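Local coordinates for phosphoribosyltransferase (Thermus thermophilus, PDB 1WD5), which is of unproven function but probably acts as a glycosyltransferase of the type I phosphoribosyltransferase family, at residues 157-163 against 176-181; 56-60 against 90-95; 12-17 against 172-176. All coordinates share one frame; numbering follows the deposited sequence.

Interaction 1: 157-163 against 176-181; sequences VASPEAV and SVPQDF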
loop_
_atom_site.group_PDB
_atom_site.type_symbol
_atom_site.label_atom_id
_atom_site.label_comp_id
_atom_site.label_asym_id
_atom_site.label_seq_id
_atom_site.Cartn_x
_atom_site.Cartn_y
_atom_site.Cartn_z
ATOM N N VAL A 157 -4.726 4.324 -11.176
ATOM C CA VAL A 157 -4.018 4.063 -12.426
ATOM C C VAL A 157 -2.819 3.147 -12.214
ATOM O O VAL A 157 -2.156 3.211 -11.181
ATOM C CB VAL A 157 -3.538 5.375 -13.078
ATOM C CG1 VAL A 157 -2.469 6.027 -12.219
ATOM C CG2 VAL A 157 -3.003 5.093 -14.476
ATOM N N ALA A 158 -2.541 2.291 -13.194
ATOM C CA ALA A 158 -1.422 1.359 -13.090
ATOM C C ALA A 158 -0.836 0.984 -14.450
ATOM O O ALA A 158 -1.517 1.054 -15.474
ATOM C CB ALA A 158 -1.873 0.098 -12.362
ATOM N N SER A 159 0.432 0.581 -14.454
ATOM C CA SER A 159 1.085 0.175 -15.690
ATOM C C SER A 159 0.717 -1.278 -15.944
ATOM O O SER A 159 0.399 -2.013 -15.013
ATOM C CB SER A 159 2.603 0.280 -15.560
ATOM O OG SER A 159 3.097 -0.722 -14.684
ATOM N N PRO A 160 0.741 -1.711 -17.210
ATOM C CA PRO A 160 0.402 -3.104 -17.516
ATOM C C PRO A 160 1.266 -4.069 -16.704
ATOM O O PRO A 160 0.778 -5.059 -16.159
ATOM C CB PRO A 160 0.684 -3.199 -19.010
ATOM C CG PRO A 160 0.326 -1.824 -19.492
ATOM C CD PRO A 160 0.956 -0.937 -18.445
ATOM N N GLU A 161 2.553 -3.758 -16.618
ATOM C CA GLU A 161 3.509 -4.585 -15.888
ATOM C C GLU A 161 3.122 -4.742 -14.419
ATOM O O GLU A 161 3.087 -5.852 -13.891
ATOM C CB GLU A 161 4.907 -3.969 -15.964
ATOM C CG GLU A 161 5.366 -3.561 -17.360
ATOM C CD GLU A 161 4.666 -2.308 -17.880
ATOM O OE1 GLU A 161 3.510 -2.408 -18.342
ATOM O OE2 GLU A 161 5.273 -1.217 -17.818
ATOM N N ALA A 162 2.839 -3.620 -13.766
ATOM C CA ALA A 162 2.463 -3.629 -12.357
ATOM C C ALA A 162 1.223 -4.485 -12.125
ATOM O O ALA A 162 1.164 -5.275 -11.183
ATOM C CB ALA A 162 2.213 -2.204 -11.877
ATOM N N VAL A 163 0.228 -4.326 -12.988
ATOM C CA VAL A 163 -1.003 -5.091 -12.858
ATOM C C VAL A 163 -0.735 -6.591 -12.871
ATOM O O VAL A 163 -1.236 -7.327 -12.022
ATOM C CB VAL A 163 -1.994 -4.746 -13.994
ATOM C CG1 VAL A 163 -3.203 -5.668 -13.931
ATOM C CG2 VAL A 163 -2.434 -3.293 -13.871
ATOM N N SER A 176 -7.741 2.546 -14.472
ATOM C CA SER A 176 -7.098 2.750 -15.759
ATOM C C SER A 176 -5.742 2.061 -15.817
ATOM O O SER A 176 -4.961 2.119 -14.865
ATOM C CB SER A 176 -6.928 4.250 -16.015
ATOM O OG SER A 176 -6.023 4.483 -17.079
ATOM N N VAL A 177 -5.480 1.406 -16.941
ATOM C CA VAL A 177 -4.224 0.703 -17.169
ATOM C C VAL A 177 -3.757 1.080 -18.571
ATOM O O VAL A 177 -3.866 0.288 -19.507
ATOM C CB VAL A 177 -4.421 -0.821 -17.097
ATOM C CG1 VAL A 177 -3.087 -1.532 -17.291
ATOM C CG2 VAL A 177 -5.041 -1.198 -15.759
ATOM N N PRO A 178 -3.239 2.305 -18.734
ATOM C CA PRO A 178 -2.763 2.785 -20.034
ATOM C C PRO A 178 -1.594 2.000 -20.623
ATOM O O PRO A 178 -0.562 1.825 -19.976
ATOM C CB PRO A 178 -2.407 4.244 -19.749
ATOM C CG PRO A 178 -1.987 4.214 -18.309
ATOM C CD PRO A 178 -3.028 3.321 -17.687
ATOM N N GLN A 179 -1.772 1.533 -21.857
ATOM C CA GLN A 179 -0.743 0.773 -22.562
ATOM C C GLN A 179 0.531 1.592 -22.736
ATOM O O GLN A 179 1.597 1.043 -22.999
ATOM C CB GLN A 179 -1.253 0.338 -23.938
ATOM C CG GLN A 179 -2.150 -0.886 -23.921
ATOM C CD GLN A 179 -1.386 -2.164 -23.610
ATOM O OE1 GLN A 179 -0.854 -2.333 -22.512
ATOM N NE2 GLN A 179 -1.324 -3.068 -24.582
ATOM N N ASP A 180 0.411 2.907 -22.591
ATOM C CA ASP A 180 1.554 3.801 -22.732
ATOM C C ASP A 180 1.812 4.554 -21.431
ATOM O O ASP A 180 2.146 5.742 -21.436
ATOM C CB ASP A 180 1.305 4.789 -23.876
ATOM C CG ASP A 180 0.045 5.612 -23.676
ATOM O OD1 ASP A 180 -1.024 5.020 -23.414
ATOM O OD2 ASP A 180 0.123 6.854 -23.791
ATOM N N PHE A 181 1.666 3.842 -20.318
ATOM C CA PHE A 181 1.868 4.418 -18.992
ATOM C C PHE A 181 3.108 5.293 -18.930
ATOM O O PHE A 181 4.208 4.850 -19.246
ATOM C CB PHE A 181 1.999 3.311 -17.947
ATOM C CG PHE A 181 2.097 3.818 -16.535
ATOM C CD1 PHE A 181 0.949 4.135 -15.813
ATOM C CD2 PHE A 181 3.338 3.990 -15.930
ATOM C CE1 PHE A 181 1.039 4.612 -14.507
ATOM C CE2 PHE A 181 3.438 4.467 -14.625
ATOM C CZ PHE A 181 2.291 4.778 -13.914
#
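F181 carries CG anti to its backbone N (chi1 -175°), which swings the phenyl ring across to S159. In S159 a chi1 of 70° directs OG to A162 N at the helix start, while the backbone sets CB over the ring. S159 CB sits above one face of the F181 ring, 4.1 Å from its centroid and offset toward the rim, a CH-pi contact. V157 reaches the same ring at its edge, with V157 CG2 4.1 Å from F181 CE1. V157 CG2 also rests 3.7 Å from P178 CD, where the two side chains cross at about a right angle. V177 divides its branches. Its CG1 lies against the ring of P160, and V177 CG2 is 3.8 Å from V163 CG2. Q179 folds back at chi2 and lays Q179 OE1 3.3 Å from P160 CG. One hydrogen bond joins the backbones: A158 N gives to S176 O at 2.9 Å. A158 O is buried with no hydrogen-bond partner; V177 CA makes a CA-H...O contact to A158 O at 3.2 Å. S159 is the N-cap of helix 160-167, and S159 OG accepts from A162 N at 3.1 Å. The same OG is hydrogen-bonded to A131 O, and V157 and S159 make backbone hydrogen bonds to V130. By sequence, and as in related type I enzymes, A131 and V130 probably belong to the PRPP-binding loop after strand 122-126. The contact joins the start of helix 160-167 to the chain leaving edge strand 171-174.

Interaction 2: 56-60 against 90-95; sequences KVGAP and YLEREA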
loop_
_atom_site.group_PDB
_atom_site.type_symbol
_atom_site.label_atom_id
_atom_site.label_comp_id
_atom_site.label_asym_id
_atom_site.label_seq_id
_atom_site.Cartn_x
_atom_site.Cartn_y
_atom_site.Cartn_z
ATOM N N LYS A 56 10.469 -2.849 1.476
ATOM C CA LYS A 56 10.890 -3.974 0.664
ATOM C C LYS A 56 12.318 -4.347 1.060
ATOM O O LYS A 56 13.127 -3.475 1.381
ATOM C CB LYS A 56 10.846 -3.587 -0.814
ATOM C CG LYS A 56 11.382 -4.644 -1.762
ATOM C CD LYS A 56 12.540 -4.088 -2.566
ATOM C CE LYS A 56 12.129 -2.836 -3.331
ATOM N NZ LYS A 56 13.314 -2.002 -3.669
ATOM N N VAL A 57 12.608 -5.646 1.063
ATOM C CA VAL A 57 13.941 -6.157 1.376
ATOM C C VAL A 57 14.481 -6.617 0.027
ATOM O O VAL A 57 14.035 -7.633 -0.509
ATOM C CB VAL A 57 13.863 -7.355 2.355
ATOM C CG1 VAL A 57 15.227 -8.000 2.515
ATOM C CG2 VAL A 57 13.349 -6.883 3.704
ATOM N N GLY A 58 15.422 -5.853 -0.527
ATOM C CA GLY A 58 15.973 -6.173 -1.831
ATOM C C GLY A 58 17.113 -7.166 -1.851
ATOM O O GLY A 58 17.722 -7.451 -0.824
ATOM N N ALA A 59 17.407 -7.682 -3.043
ATOM C CA ALA A 59 18.466 -8.667 -3.240
ATOM C C ALA A 59 19.864 -8.050 -3.286
ATOM O O ALA A 59 20.023 -6.854 -3.534
ATOM C CB ALA A 59 18.204 -9.439 -4.522
ATOM N N PRO A 60 20.901 -8.870 -3.052
ATOM C CA PRO A 60 22.286 -8.388 -3.074
ATOM C C PRO A 60 22.652 -7.738 -4.411
ATOM O O PRO A 60 22.500 -8.344 -5.475
ATOM C CB PRO A 60 23.094 -9.654 -2.802
ATOM C CG PRO A 60 22.171 -10.457 -1.930
ATOM C CD PRO A 60 20.845 -10.281 -2.632
ATOM N N TYR A 90 22.759 -12.074 5.166
ATOM C CA TYR A 90 22.538 -10.891 4.335
ATOM C C TYR A 90 21.111 -10.406 4.566
ATOM O O TYR A 90 20.871 -9.221 4.810
ATOM C CB TYR A 90 22.701 -11.200 2.846
ATOM C CG TYR A 90 22.131 -10.104 1.967
ATOM C CD1 TYR A 90 22.870 -8.957 1.669
ATOM C CD2 TYR A 90 20.815 -10.175 1.507
ATOM C CE1 TYR A 90 22.306 -7.906 0.939
ATOM C CE2 TYR A 90 20.243 -9.138 0.785
ATOM C CZ TYR A 90 20.987 -8.008 0.504
ATOM O OH TYR A 90 20.403 -6.987 -0.207
ATOM N N LEU A 91 20.167 -11.336 4.476
ATOM C CA LEU A 91 18.761 -11.014 4.672
ATOM C C LEU A 91 18.550 -10.293 6.003
ATOM O O LEU A 91 17.746 -9.365 6.092
ATOM C CB LEU A 91 17.919 -12.293 4.620
ATOM C CG LEU A 91 17.857 -13.008 3.264
ATOM C CD1 LEU A 91 17.067 -14.290 3.412
ATOM C CD2 LEU A 91 17.208 -12.107 2.213
ATOM N N GLU A 92 19.274 -10.719 7.035
ATOM C CA GLU A 92 19.153 -10.095 8.347
ATOM C C GLU A 92 19.748 -8.683 8.341
ATOM O O GLU A 92 19.222 -7.784 8.999
ATOM C CB GLU A 92 19.853 -10.938 9.417
ATOM C CG GLU A 92 19.207 -12.284 9.715
ATOM C CD GLU A 92 17.751 -12.168 10.134
ATOM O OE1 GLU A 92 17.396 -11.182 10.815
ATOM O OE2 GLU A 92 16.959 -13.074 9.790
ATOM N N ARG A 93 20.844 -8.491 7.607
ATOM C CA ARG A 93 21.478 -7.177 7.526
ATOM C C ARG A 93 20.575 -6.216 6.760
ATOM O O ARG A 93 20.352 -5.086 7.191
ATOM C CB ARG A 93 22.844 -7.254 6.824
ATOM C CG ARG A 93 23.934 -8.011 7.597
ATOM C CD ARG A 93 25.330 -7.685 7.054
ATOM N NE ARG A 93 25.515 -8.105 5.666
ATOM C CZ ARG A 93 25.830 -9.344 5.294
ATOM N NH1 ARG A 93 26.003 -10.290 6.207
ATOM N NH2 ARG A 93 25.952 -9.640 4.007
ATOM N N GLU A 94 20.062 -6.668 5.621
ATOM C CA GLU A 94 19.183 -5.838 4.805
ATOM C C GLU A 94 17.911 -5.487 5.580
ATOM O O GLU A 94 17.452 -4.347 5.545
ATOM C CB GLU A 94 18.825 -6.561 3.505
ATOM C CG GLU A 94 17.707 -5.898 2.683
ATOM C CD GLU A 94 18.149 -4.649 1.924
ATOM O OE1 GLU A 94 19.282 -4.166 2.154
ATOM O OE2 GLU A 94 17.348 -4.151 1.097
ATOM N N ALA A 95 17.348 -6.466 6.282
ATOM C CA ALA A 95 16.136 -6.233 7.059
ATOM C C ALA A 95 16.356 -5.131 8.094
ATOM O O ALA A 95 15.494 -4.278 8.285
ATOM C CB ALA A 95 15.699 -7.516 7.752
#
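E94 reaches from helix 88-112 to V57 and G58 on strand 48-59. E94 CB lies 4.0 Å from V57 CG1. E94 CG comes closer, 3.3 Å from the same V57 CG1, which is tight for two carbons. The V57 and E94 side chains run antiparallel alongside each other. The glutamate chain then bends at chi2 (76°), which turns the carboxylate toward the G58 backbone. CD stands beside the peptide atoms of G58. At the tip, E94 OE2 accepts from G58 N at 3.0 Å with an N-H...O angle of 147°. The donor approaches on the anti side and somewhat out of the carboxylate plane. OE2 also takes a hydrogen bond from Q98, and OE1 forms a salt bridge with R97. These partners would probably keep the acid ionised.

Y90, one helical turn earlier, secures the other polar atom of the glycine. Y90 OH gives a hydrogen bond to G58 O at 2.8 Å, from above the carbonyl plane. G58 O also lies at the edge of the tyrosine ring. P60 CG sits over the centre of the Y90 ring, 3.5 Å above its plane, in a CH-pi contact. The ring is therefore fixed by its hydroxyl and by the proline on one face.

V57 and A59 bond through their backbones to L67, G68 and F65, in strand 66-71 and the residue just before it. G58 turns its N and O the other way, to helix side chains. This is a helix packed on the antiparallel end of a mixed sheet, the part that flanks the parallel alpha/beta core of this phosphoribosyltransferase fold.

Interaction 3: 12-17 against 172-176; sequences LLAEAL and VVALS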
loop_
_atom_site.group_PDB
_atom_site.type_symbol
_atom_site.label_atom_id
_atom_site.label_comp_id
_atom_site.label_asym_id
_atom_site.label_seq_id
_atom_site.Cartn_x
_atom_site.Cartn_y
_atom_site.Cartn_z
ATOM N N LEU A 12 -14.068 7.769 -7.391
ATOM C CA LEU A 12 -14.287 6.825 -8.487
ATOM C C LEU A 12 -13.849 5.420 -8.101
ATOM O O LEU A 12 -14.449 4.431 -8.528
ATOM C CB LEU A 12 -13.516 7.264 -9.739
ATOM C CG LEU A 12 -14.007 8.528 -10.435
ATOM C CD1 LEU A 12 -13.036 8.910 -11.547
ATOM C CD2 LEU A 12 -15.409 8.286 -11.001
ATOM N N LEU A 13 -12.797 5.332 -7.295
ATOM C CA LEU A 13 -12.290 4.031 -6.874
ATOM C C LEU A 13 -13.284 3.365 -5.930
ATOM O O LEU A 13 -13.535 2.159 -6.023
ATOM C CB LEU A 13 -10.935 4.191 -6.179
ATOM C CG LEU A 13 -10.117 2.912 -6.014
ATOM C CD1 LEU A 13 -9.886 2.271 -7.381
ATOM C CD2 LEU A 13 -8.781 3.237 -5.348
ATOM N N ALA A 14 -13.849 4.153 -5.018
ATOM C CA ALA A 14 -14.827 3.631 -4.066
ATOM C C ALA A 14 -16.043 3.091 -4.818
ATOM O O ALA A 14 -16.634 2.087 -4.422
ATOM C CB ALA A 14 -15.258 4.727 -3.104
ATOM N N GLU A 15 -16.410 3.764 -5.902
ATOM C CA GLU A 15 -17.548 3.350 -6.717
ATOM C C GLU A 15 -17.255 2.026 -7.436
ATOM O O GLU A 15 -18.129 1.172 -7.567
ATOM C CB GLU A 15 -17.894 4.458 -7.724
ATOM C CG GLU A 15 -18.702 5.605 -7.110
ATOM C CD GLU A 15 -18.592 6.909 -7.886
ATOM O OE1 GLU A 15 -18.276 6.877 -9.095
ATOM O OE2 GLU A 15 -18.836 7.977 -7.283
ATOM N N ALA A 16 -16.020 1.853 -7.892
ATOM C CA ALA A 16 -15.641 0.617 -8.573
ATOM C C ALA A 16 -15.591 -0.545 -7.578
ATOM O O ALA A 16 -15.769 -1.705 -7.953
ATOM C CB ALA A 16 -14.277 0.784 -9.247
ATOM N N LEU A 17 -15.363 -0.225 -6.305
ATOM C CA LEU A 17 -15.270 -1.244 -5.258
ATOM C C LEU A 17 -16.603 -1.642 -4.631
ATOM O O LEU A 17 -16.742 -2.752 -4.113
ATOM C CB LEU A 17 -14.335 -0.766 -4.143
ATOM C CG LEU A 17 -12.851 -0.575 -4.462
ATOM C CD1 LEU A 17 -12.183 0.176 -3.314
ATOM C CD2 LEU A 17 -12.181 -1.929 -4.669
ATOM N N VAL A 172 -7.297 -7.452 -8.160
ATOM C CA VAL A 172 -6.888 -6.085 -8.423
ATOM C C VAL A 172 -8.000 -5.281 -9.069
ATOM O O VAL A 172 -8.660 -5.750 -10.000
ATOM C CB VAL A 172 -5.662 -6.034 -9.358
ATOM C CG1 VAL A 172 -5.402 -4.599 -9.794
ATOM C CG2 VAL A 172 -4.437 -6.600 -8.647
ATOM N N VAL A 173 -8.203 -4.072 -8.561
ATOM C CA VAL A 173 -9.199 -3.161 -9.095
ATOM C C VAL A 173 -8.443 -1.912 -9.533
ATOM O O VAL A 173 -7.962 -1.144 -8.700
ATOM C CB VAL A 173 -10.250 -2.778 -8.031
ATOM C CG1 VAL A 173 -11.204 -1.736 -8.594
ATOM C CG2 VAL A 173 -11.028 -4.016 -7.605
ATOM N N ALA A 174 -8.319 -1.730 -10.843
ATOM C CA ALA A 174 -7.616 -0.578 -11.397
ATOM C C ALA A 174 -8.564 0.158 -12.330
ATOM O O ALA A 174 -9.162 -0.451 -13.214
ATOM C CB ALA A 174 -6.377 -1.036 -12.158
ATOM N N LEU A 175 -8.701 1.467 -12.130
ATOM C CA LEU A 175 -9.597 2.274 -12.950
ATOM C C LEU A 175 -9.060 2.467 -14.359
ATOM O O LEU A 175 -9.823 2.542 -15.323
ATOM C CB LEU A 175 -9.818 3.644 -12.305
ATOM C CG LEU A 175 -10.420 3.656 -10.900
ATOM C CD1 LEU A 175 -10.631 5.103 -10.452
ATOM C CD2 LEU A 175 -11.736 2.896 -10.902
ATOM N N SER A 176 -7.741 2.546 -14.472
ATOM C CA SER A 176 -7.098 2.750 -15.759
ATOM C C SER A 176 -5.742 2.061 -15.817
ATOM O O SER A 176 -4.961 2.119 -14.865
ATOM C CB SER A 176 -6.928 4.250 -16.015
ATOM O OG SER A 176 -6.023 4.483 -17.079
#
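L12 O accepts the helix bond from A16 N at 3.1 Å, and L175 CD2 lies 3.9 Å from the same L12 O. That bond is within the helix; across the contact there is only apolar packing. L175 holds CG anti to its carbonyl carbon (chi1 -59°), which sends the branched end among L12, L13 and A16. L175 CD1 meets L12 CB at 3.7 Å. L175 CD2 touches A16 CB at 3.7 Å. L13 CD1 comes in against L175 CG at 3.8 Å, the two side chains crossing at a slant. In the alpha/beta phosphoribosyltransferase fold seen here, helix 6-17 lies against the sheet beside helix 33-45, and strand 171-174 is the last strand. V173 meets the end of the helix. V173 CG2 is 3.8 Å from L17 CD2, and V173 CG1 is 4.0 Å from A16 CB. An alanine in place of L175 would lack CG and both methyls, and is likely to leave L12 CB, L13 CD1 and A16 CB without their L175 contacts and open a gap between helix and chain. L13 and L17 also touch A154 on the neighbouring strand 150-155. F3 packs on both L12 and L175.

Interactions 1 and 3 are neighbours, with centres about 14 Å apart. They share S176, close after edge strand 171-174. Interaction 3 packs that strand against helix 6-17, and interaction 1 ties the chain after it to the start of helix 160-167. Both are only partly buried. Interaction 2 is more buried but lies far off, its centre about 33 Å from that of interaction 3, on the other side of the chain's centre. It reaches the same sheet at the antiparallel part. The chemistry differs with place. Interaction 3 is purely apolar across its segments. Interaction 1 mixes one backbone bond with apolar and CH-pi contacts. Interaction 2 adds two side-chain-to-backbone hydrogen bonds, at both polar atoms of G58, to a proline-tyrosine CH-pi contact.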